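Local coordinates for putative transcriptional regulator protein, LacI family (Rhizobium etli, PDB 3MIZ) that probably acts as a DNA-binding transcriptional regulator of the LacI family, with a periplasmic-binding-protein-like core that would respond to a small effector, at residues L139-L144 / I169-D174; R132-I137 / P198-S203. All blocks are in the same frame, centred on the assembly; numbering follows the deposited sequence.

Interaction 1 of 2, residues L139-L144 / I169-D174; sequences LNPILL and ISLGMD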
loop_
_atom_site.group_PDB
_atom_site.type_symbol
_atom_site.label_atom_id
_atom_site.label_comp_id
_atom_site.label_asym_id
_atom_site.label_seq_id
_atom_site.Cartn_x
_atom_site.Cartn_y
_atom_site.Cartn_z
ATOM N N LEU A 139 -0.057 -18.355 1.411
ATOM C CA LEU A 139 -0.840 -17.132 1.473
ATOM C C LEU A 139 -2.274 -17.625 1.712
ATOM O O LEU A 139 -2.569 -18.809 1.503
ATOM C CB LEU A 139 -0.751 -16.399 0.129
ATOM C CG LEU A 139 -1.555 -15.115 -0.090
ATOM C CD1 LEU A 139 -1.088 -14.027 0.855
ATOM C CD2 LEU A 139 -1.388 -14.664 -1.536
ATOM N N ASN A 140 -3.148 -16.723 2.152
ATOM C CA ASN A 140 -4.553 -17.038 2.426
ATOM C C ASN A 140 -5.142 -17.986 1.380
ATOM O O ASN A 140 -5.258 -17.627 0.213
ATOM C CB ASN A 140 -5.379 -15.749 2.452
ATOM C CG ASN A 140 -6.724 -15.931 3.139
ATOM O OD1 ASN A 140 -7.328 -17.003 3.075
ATOM N ND2 ASN A 140 -7.200 -14.881 3.789
ATOM N N PRO A 141 -5.533 -19.209 1.788
ATOM C CA PRO A 141 -6.113 -20.222 0.891
ATOM C C PRO A 141 -7.374 -19.796 0.138
ATOM O O PRO A 141 -7.723 -20.394 -0.885
ATOM C CB PRO A 141 -6.381 -21.402 1.822
ATOM C CG PRO A 141 -5.344 -21.253 2.870
ATOM C CD PRO A 141 -5.348 -19.761 3.141
ATOM N N ILE A 142 -8.062 -18.775 0.638
ATOM C CA ILE A 142 -9.272 -18.301 -0.028
ATOM C C ILE A 142 -8.901 -17.648 -1.355
ATOM O O ILE A 142 -9.712 -17.569 -2.280
ATOM C CB ILE A 142 -10.029 -17.269 0.843
ATOM C CG1 ILE A 142 -11.368 -16.920 0.186
ATOM C CG2 ILE A 142 -9.198 -16.011 1.004
ATOM C CD1 ILE A 142 -12.236 -15.975 1.010
ATOM N N LEU A 143 -7.662 -17.182 -1.440
ATOM C CA LEU A 143 -7.173 -16.530 -2.637
ATOM C C LEU A 143 -6.816 -17.517 -3.733
ATOM O O LEU A 143 -6.032 -18.448 -3.520
ATOM C CB LEU A 143 -5.951 -15.672 -2.302
ATOM C CG LEU A 143 -6.238 -14.473 -1.392
ATOM C CD1 LEU A 143 -4.956 -13.713 -1.110
ATOM C CD2 LEU A 143 -7.250 -13.567 -2.078
ATOM N N LEU A 144 -7.395 -17.307 -4.909
ATOM C CA LEU A 144 -7.131 -18.170 -6.055
ATOM C C LEU A 144 -5.636 -18.165 -6.370
ATOM O O LEU A 144 -5.040 -19.213 -6.606
ATOM C CB LEU A 144 -7.897 -17.675 -7.286
ATOM C CG LEU A 144 -7.528 -18.430 -8.567
ATOM C CD1 LEU A 144 -8.028 -19.872 -8.472
ATOM C CD2 LEU A 144 -8.122 -17.728 -9.781
ATOM N N ILE A 169 5.586 -27.510 4.081
ATOM C CA ILE A 169 4.503 -26.621 3.687
ATOM C C ILE A 169 3.629 -26.297 4.887
ATOM O O ILE A 169 3.217 -27.186 5.625
ATOM C CB ILE A 169 3.646 -27.261 2.570
ATOM C CG1 ILE A 169 4.552 -27.648 1.399
ATOM C CG2 ILE A 169 2.571 -26.273 2.101
ATOM C CD1 ILE A 169 3.855 -28.380 0.263
ATOM N N SER A 170 3.359 -25.014 5.091
ATOM C CA SER A 170 2.538 -24.592 6.220
ATOM C C SER A 170 1.680 -23.391 5.869
ATOM O O SER A 170 2.042 -22.590 5.011
ATOM C CB SER A 170 3.430 -24.212 7.407
ATOM O OG SER A 170 4.368 -25.237 7.714
ATOM N N LEU A 171 0.531 -23.272 6.530
ATOM C CA LEU A 171 -0.330 -22.118 6.320
ATOM C C LEU A 171 0.292 -21.000 7.138
ATOM O O LEU A 171 0.899 -21.253 8.182
ATOM C CB LEU A 171 -1.746 -22.378 6.847
ATOM C CG LEU A 171 -2.649 -23.310 6.046
ATOM C CD1 LEU A 171 -3.936 -23.566 6.828
ATOM C CD2 LEU A 171 -2.950 -22.682 4.698
ATOM N N GLY A 172 0.147 -19.766 6.671
ATOM C CA GLY A 172 0.689 -18.641 7.408
ATOM C C GLY A 172 -0.433 -17.734 7.877
ATOM O O GLY A 172 -0.238 -16.873 8.729
HETATM N N MSE A 173 -1.626 -17.937 7.327
HETATM C CA MSE A 173 -2.757 -17.105 7.692
HETATM C C MSE A 173 -4.047 -17.696 7.165
HETATM O O MSE A 173 -4.038 -18.580 6.308
HETATM C CB MSE A 173 -2.593 -15.726 7.075
HETATM C CG MSE A 173 -2.712 -15.797 5.573
HETATM SE SE MSE A 173 -2.533 -14.089 4.754
HETATM C CE MSE A 173 -0.620 -13.836 5.007
ATOM N N ASP A 174 -5.158 -17.175 7.666
ATOM C CA ASP A 174 -6.477 -17.612 7.241
ATOM C C ASP A 174 -7.498 -16.598 7.722
ATOM O O ASP A 174 -7.196 -15.752 8.556
ATOM C CB ASP A 174 -6.796 -19.007 7.791
ATOM C CG ASP A 174 -6.650 -19.095 9.299
ATOM O OD1 ASP A 174 -7.314 -18.320 10.018
ATOM O OD2 ASP A 174 -5.876 -19.954 9.765
#
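Selenomethionine Met173, with selenium in place of the natural sulfur, reaches across from strand 167-174 to the loop after strand 134-138. At CB the chain turns so that CG sits between the backbone N and the carbonyl carbon, the crowded position (chi1 68°), and this brings CG to 3.6 Å from Asn140 N. That amide is buried by the contact and has no polar partner in the model; among the atoms across the contact, it meets Met173 CG and then SE. SE follows with an extended chi2 and lies 4.0 Å from Asn140 CB. The bend at chi3 (73°) then carries CE alongside Leu139, whose CD1 is 4.2 Å from CE; the two side chains run next to each other in the same direction.

Pro141 makes the second touch. Its CG presses on Leu171 CD2 at 3.3 Å, tighter than usual for two carbons, as the ring and the leucine branch cross obliquely, while CD lies 3.6 Å from Met173 O.

Asn140 is held by polar bonds at both ends of its amide. OD1 accepts Ile142 N at 3.1 Å, the bond nearly straight at the hydrogen (167°), with the donor above the carbonyl plane, and ND2 bonds to Glu180 and to Gly175 O. The first bond closes an Asx turn, and Leu143 N to Asn140 O at 3.0 Å closes an overlapping type I turn from Asn140 to Leu143, leading to the N-cap at Leu143. The whole is the strand-to-helix loop of a beta-alpha-beta crossover, packed against the returning strand 167-174, as expected in a periplasmic-binding-protein-like domain.

Interaction 2 of 2, residues R132-I137 / P198-S203; sequences RRIGYI and PTAIMS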
loop_
_atom_site.group_PDB
_atom_site.type_symbol
_atom_site.label_atom_id
_atom_site.label_comp_id
_atom_site.label_asym_id
_atom_site.label_seq_id
_atom_site.Cartn_x
_atom_site.Cartn_y
_atom_site.Cartn_z
ATOM N N ARG A 132 17.218 -28.609 -1.963
ATOM C CA ARG A 132 16.477 -29.859 -2.054
ATOM C C ARG A 132 15.462 -30.001 -0.926
ATOM O O ARG A 132 14.514 -30.784 -1.032
ATOM C CB ARG A 132 17.462 -31.030 -2.045
ATOM C CG ARG A 132 18.511 -30.958 -3.157
ATOM C CD ARG A 132 17.924 -31.323 -4.509
ATOM N NE ARG A 132 18.920 -31.345 -5.581
ATOM C CZ ARG A 132 19.249 -30.292 -6.323
ATOM N NH1 ARG A 132 18.664 -29.119 -6.113
ATOM N NH2 ARG A 132 20.157 -30.411 -7.291
ATOM N N ARG A 133 15.680 -29.262 0.158
ATOM C CA ARG A 133 14.754 -29.242 1.288
ATOM C C ARG A 133 14.187 -27.822 1.221
ATOM O O ARG A 133 14.840 -26.870 1.653
ATOM C CB ARG A 133 15.486 -29.428 2.617
ATOM C CG ARG A 133 16.148 -30.777 2.819
ATOM C CD ARG A 133 16.824 -30.808 4.184
ATOM N NE ARG A 133 17.386 -32.115 4.517
ATOM C CZ ARG A 133 18.051 -32.373 5.638
ATOM N NH1 ARG A 133 18.239 -31.413 6.534
ATOM N NH2 ARG A 133 18.527 -33.589 5.867
ATOM N N ILE A 134 12.985 -27.682 0.668
ATOM C CA ILE A 134 12.368 -26.367 0.504
ATOM C C ILE A 134 11.111 -26.166 1.340
ATOM O O ILE A 134 10.289 -27.072 1.469
ATOM C CB ILE A 134 11.974 -26.129 -0.973
ATOM C CG1 ILE A 134 13.143 -26.478 -1.896
ATOM C CG2 ILE A 134 11.530 -24.683 -1.165
ATOM C CD1 ILE A 134 14.333 -25.597 -1.713
ATOM N N GLY A 135 10.969 -24.967 1.900
ATOM C CA GLY A 135 9.795 -24.656 2.692
ATOM C C GLY A 135 8.898 -23.715 1.911
ATOM O O GLY A 135 9.362 -22.980 1.042
ATOM N N TYR A 136 7.603 -23.745 2.203
ATOM C CA TYR A 136 6.652 -22.873 1.530
ATOM C C TYR A 136 5.588 -22.476 2.552
ATOM O O TYR A 136 4.897 -23.332 3.101
ATOM C CB TYR A 136 5.992 -23.602 0.350
ATOM C CG TYR A 136 5.129 -22.704 -0.509
ATOM C CD1 TYR A 136 5.657 -22.046 -1.625
ATOM C CD2 TYR A 136 3.803 -22.443 -0.160
ATOM C CE1 TYR A 136 4.883 -21.141 -2.367
ATOM C CE2 TYR A 136 3.024 -21.540 -0.889
ATOM C CZ TYR A 136 3.572 -20.891 -1.988
ATOM O OH TYR A 136 2.818 -19.971 -2.679
ATOM N N ILE A 137 5.481 -21.182 2.834
ATOM C CA ILE A 137 4.479 -20.709 3.775
ATOM C C ILE A 137 3.380 -20.063 2.938
ATOM O O ILE A 137 3.590 -19.046 2.258
ATOM C CB ILE A 137 5.089 -19.734 4.796
ATOM C CG1 ILE A 137 6.250 -20.424 5.527
ATOM C CG2 ILE A 137 4.049 -19.338 5.821
ATOM C CD1 ILE A 137 6.868 -19.590 6.633
ATOM N N PRO A 198 14.765 -26.557 6.450
ATOM C CA PRO A 198 14.897 -26.325 5.006
ATOM C C PRO A 198 15.999 -25.298 4.727
ATOM O O PRO A 198 16.272 -24.433 5.564
ATOM C CB PRO A 198 13.503 -25.828 4.600
ATOM C CG PRO A 198 12.954 -25.235 5.866
ATOM C CD PRO A 198 13.411 -26.217 6.919
ATOM N N THR A 199 16.635 -25.404 3.562
ATOM C CA THR A 199 17.708 -24.490 3.182
ATOM C C THR A 199 17.162 -23.273 2.445
ATOM O O THR A 199 17.846 -22.265 2.304
ATOM C CB THR A 199 18.761 -25.193 2.279
ATOM O OG1 THR A 199 18.151 -25.594 1.046
ATOM C CG2 THR A 199 19.319 -26.429 2.978
ATOM N N ALA A 200 15.923 -23.385 1.973
ATOM C CA ALA A 200 15.264 -22.298 1.266
ATOM C C ALA A 200 13.797 -22.271 1.675
ATOM O O ALA A 200 13.196 -23.319 1.936
ATOM C CB ALA A 200 15.386 -22.488 -0.257
ATOM N N ILE A 201 13.235 -21.073 1.764
ATOM C CA ILE A 201 11.824 -20.930 2.122
ATOM C C ILE A 201 11.187 -19.972 1.136
ATOM O O ILE A 201 11.694 -18.873 0.886
ATOM C CB ILE A 201 11.614 -20.377 3.557
ATOM C CG1 ILE A 201 12.052 -21.420 4.590
ATOM C CG2 ILE A 201 10.112 -20.071 3.791
ATOM C CD1 ILE A 201 11.933 -20.954 6.034
HETATM N N MSE A 202 10.085 -20.413 0.552
HETATM C CA MSE A 202 9.368 -19.591 -0.404
HETATM C C MSE A 202 8.208 -19.001 0.350
HETATM O O MSE A 202 7.431 -19.728 0.969
HETATM C CB MSE A 202 8.858 -20.435 -1.570
HETATM C CG MSE A 202 9.950 -20.939 -2.481
HETATM SE SE MSE A 202 9.213 -21.795 -4.038
HETATM C CE MSE A 202 8.638 -20.252 -5.014
ATOM N N SER A 203 8.110 -17.678 0.313
ATOM C CA SER A 203 7.040 -16.970 0.995
ATOM C C SER A 203 5.841 -16.806 0.070
ATOM O O SER A 203 5.996 -16.472 -1.114
ATOM C CB SER A 203 7.542 -15.593 1.446
ATOM O OG SER A 203 6.533 -14.886 2.144
#
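The ring of Tyr136, with CG anti to the backbone N, meets the ring of Phe153 from helix 144-160 with the two planes about 25° apart, and Met202 CB approaches its CD1 obliquely at 3.6 Å. On the same side of the sheet Ile134 CD1 touches Ala200 CB at 3.6 Å, and helix 115-127 covers Ala200 and Met202. An alanine in place of Tyr136 would remove the ring that meets Phe153 and Met202 CB, and would probably loosen that layer.

Strands 134-137 and 200-203 run parallel, their axes 22° apart, joined by backbone hydrogen bonds. Gly135 uses both its polar atoms: its N donates to Ala200 O at 2.8 Å, in the carbonyl plane, and its O accepts Met202 N at 2.7 Å, nearly straight at the hydrogen (172°) though from above the plane. Ile137 N then reaches Met202 O at 3.1 Å, almost along the C=O axis. With no side chain at Gly135, its CA comes within 4.3 Å of Ile201 CA, the closest pairing in the register. At the entrance Arg133 O takes Thr199 N at 3.0 Å; Ala200 N, 3.7 Å from that oxygen, is buried with no partner in the model. On the other side, Ile137 and Ile201 pack under helix 184-192. The chemistry thus implies a backbone-bonded seam inside an apolar core, with Arg132 and Arg133 exposed at its margin.

Interactions 1 and 2 share one sheet, with centres about 15 Å apart. Strand 134-138 is the common element: 200-203 pairs along one side of it and 167-174 along the other. The two contacts touch directly, since Ser170 N lies 3.0 Å from Tyr136 O, a probable hydrogen bond, and Gly172 CA packs 3.8 Å from Ile137 CG2. The chain leaves interaction 2 through Ile137 and at once enters the loop of interaction 1; both also reach Asn205, touched by Leu139 and bonded through its O to Ser203 OG. In this fold the C-terminal strand ends usually border the effector cleft, so interaction 1 probably lies nearer to it than interaction 2.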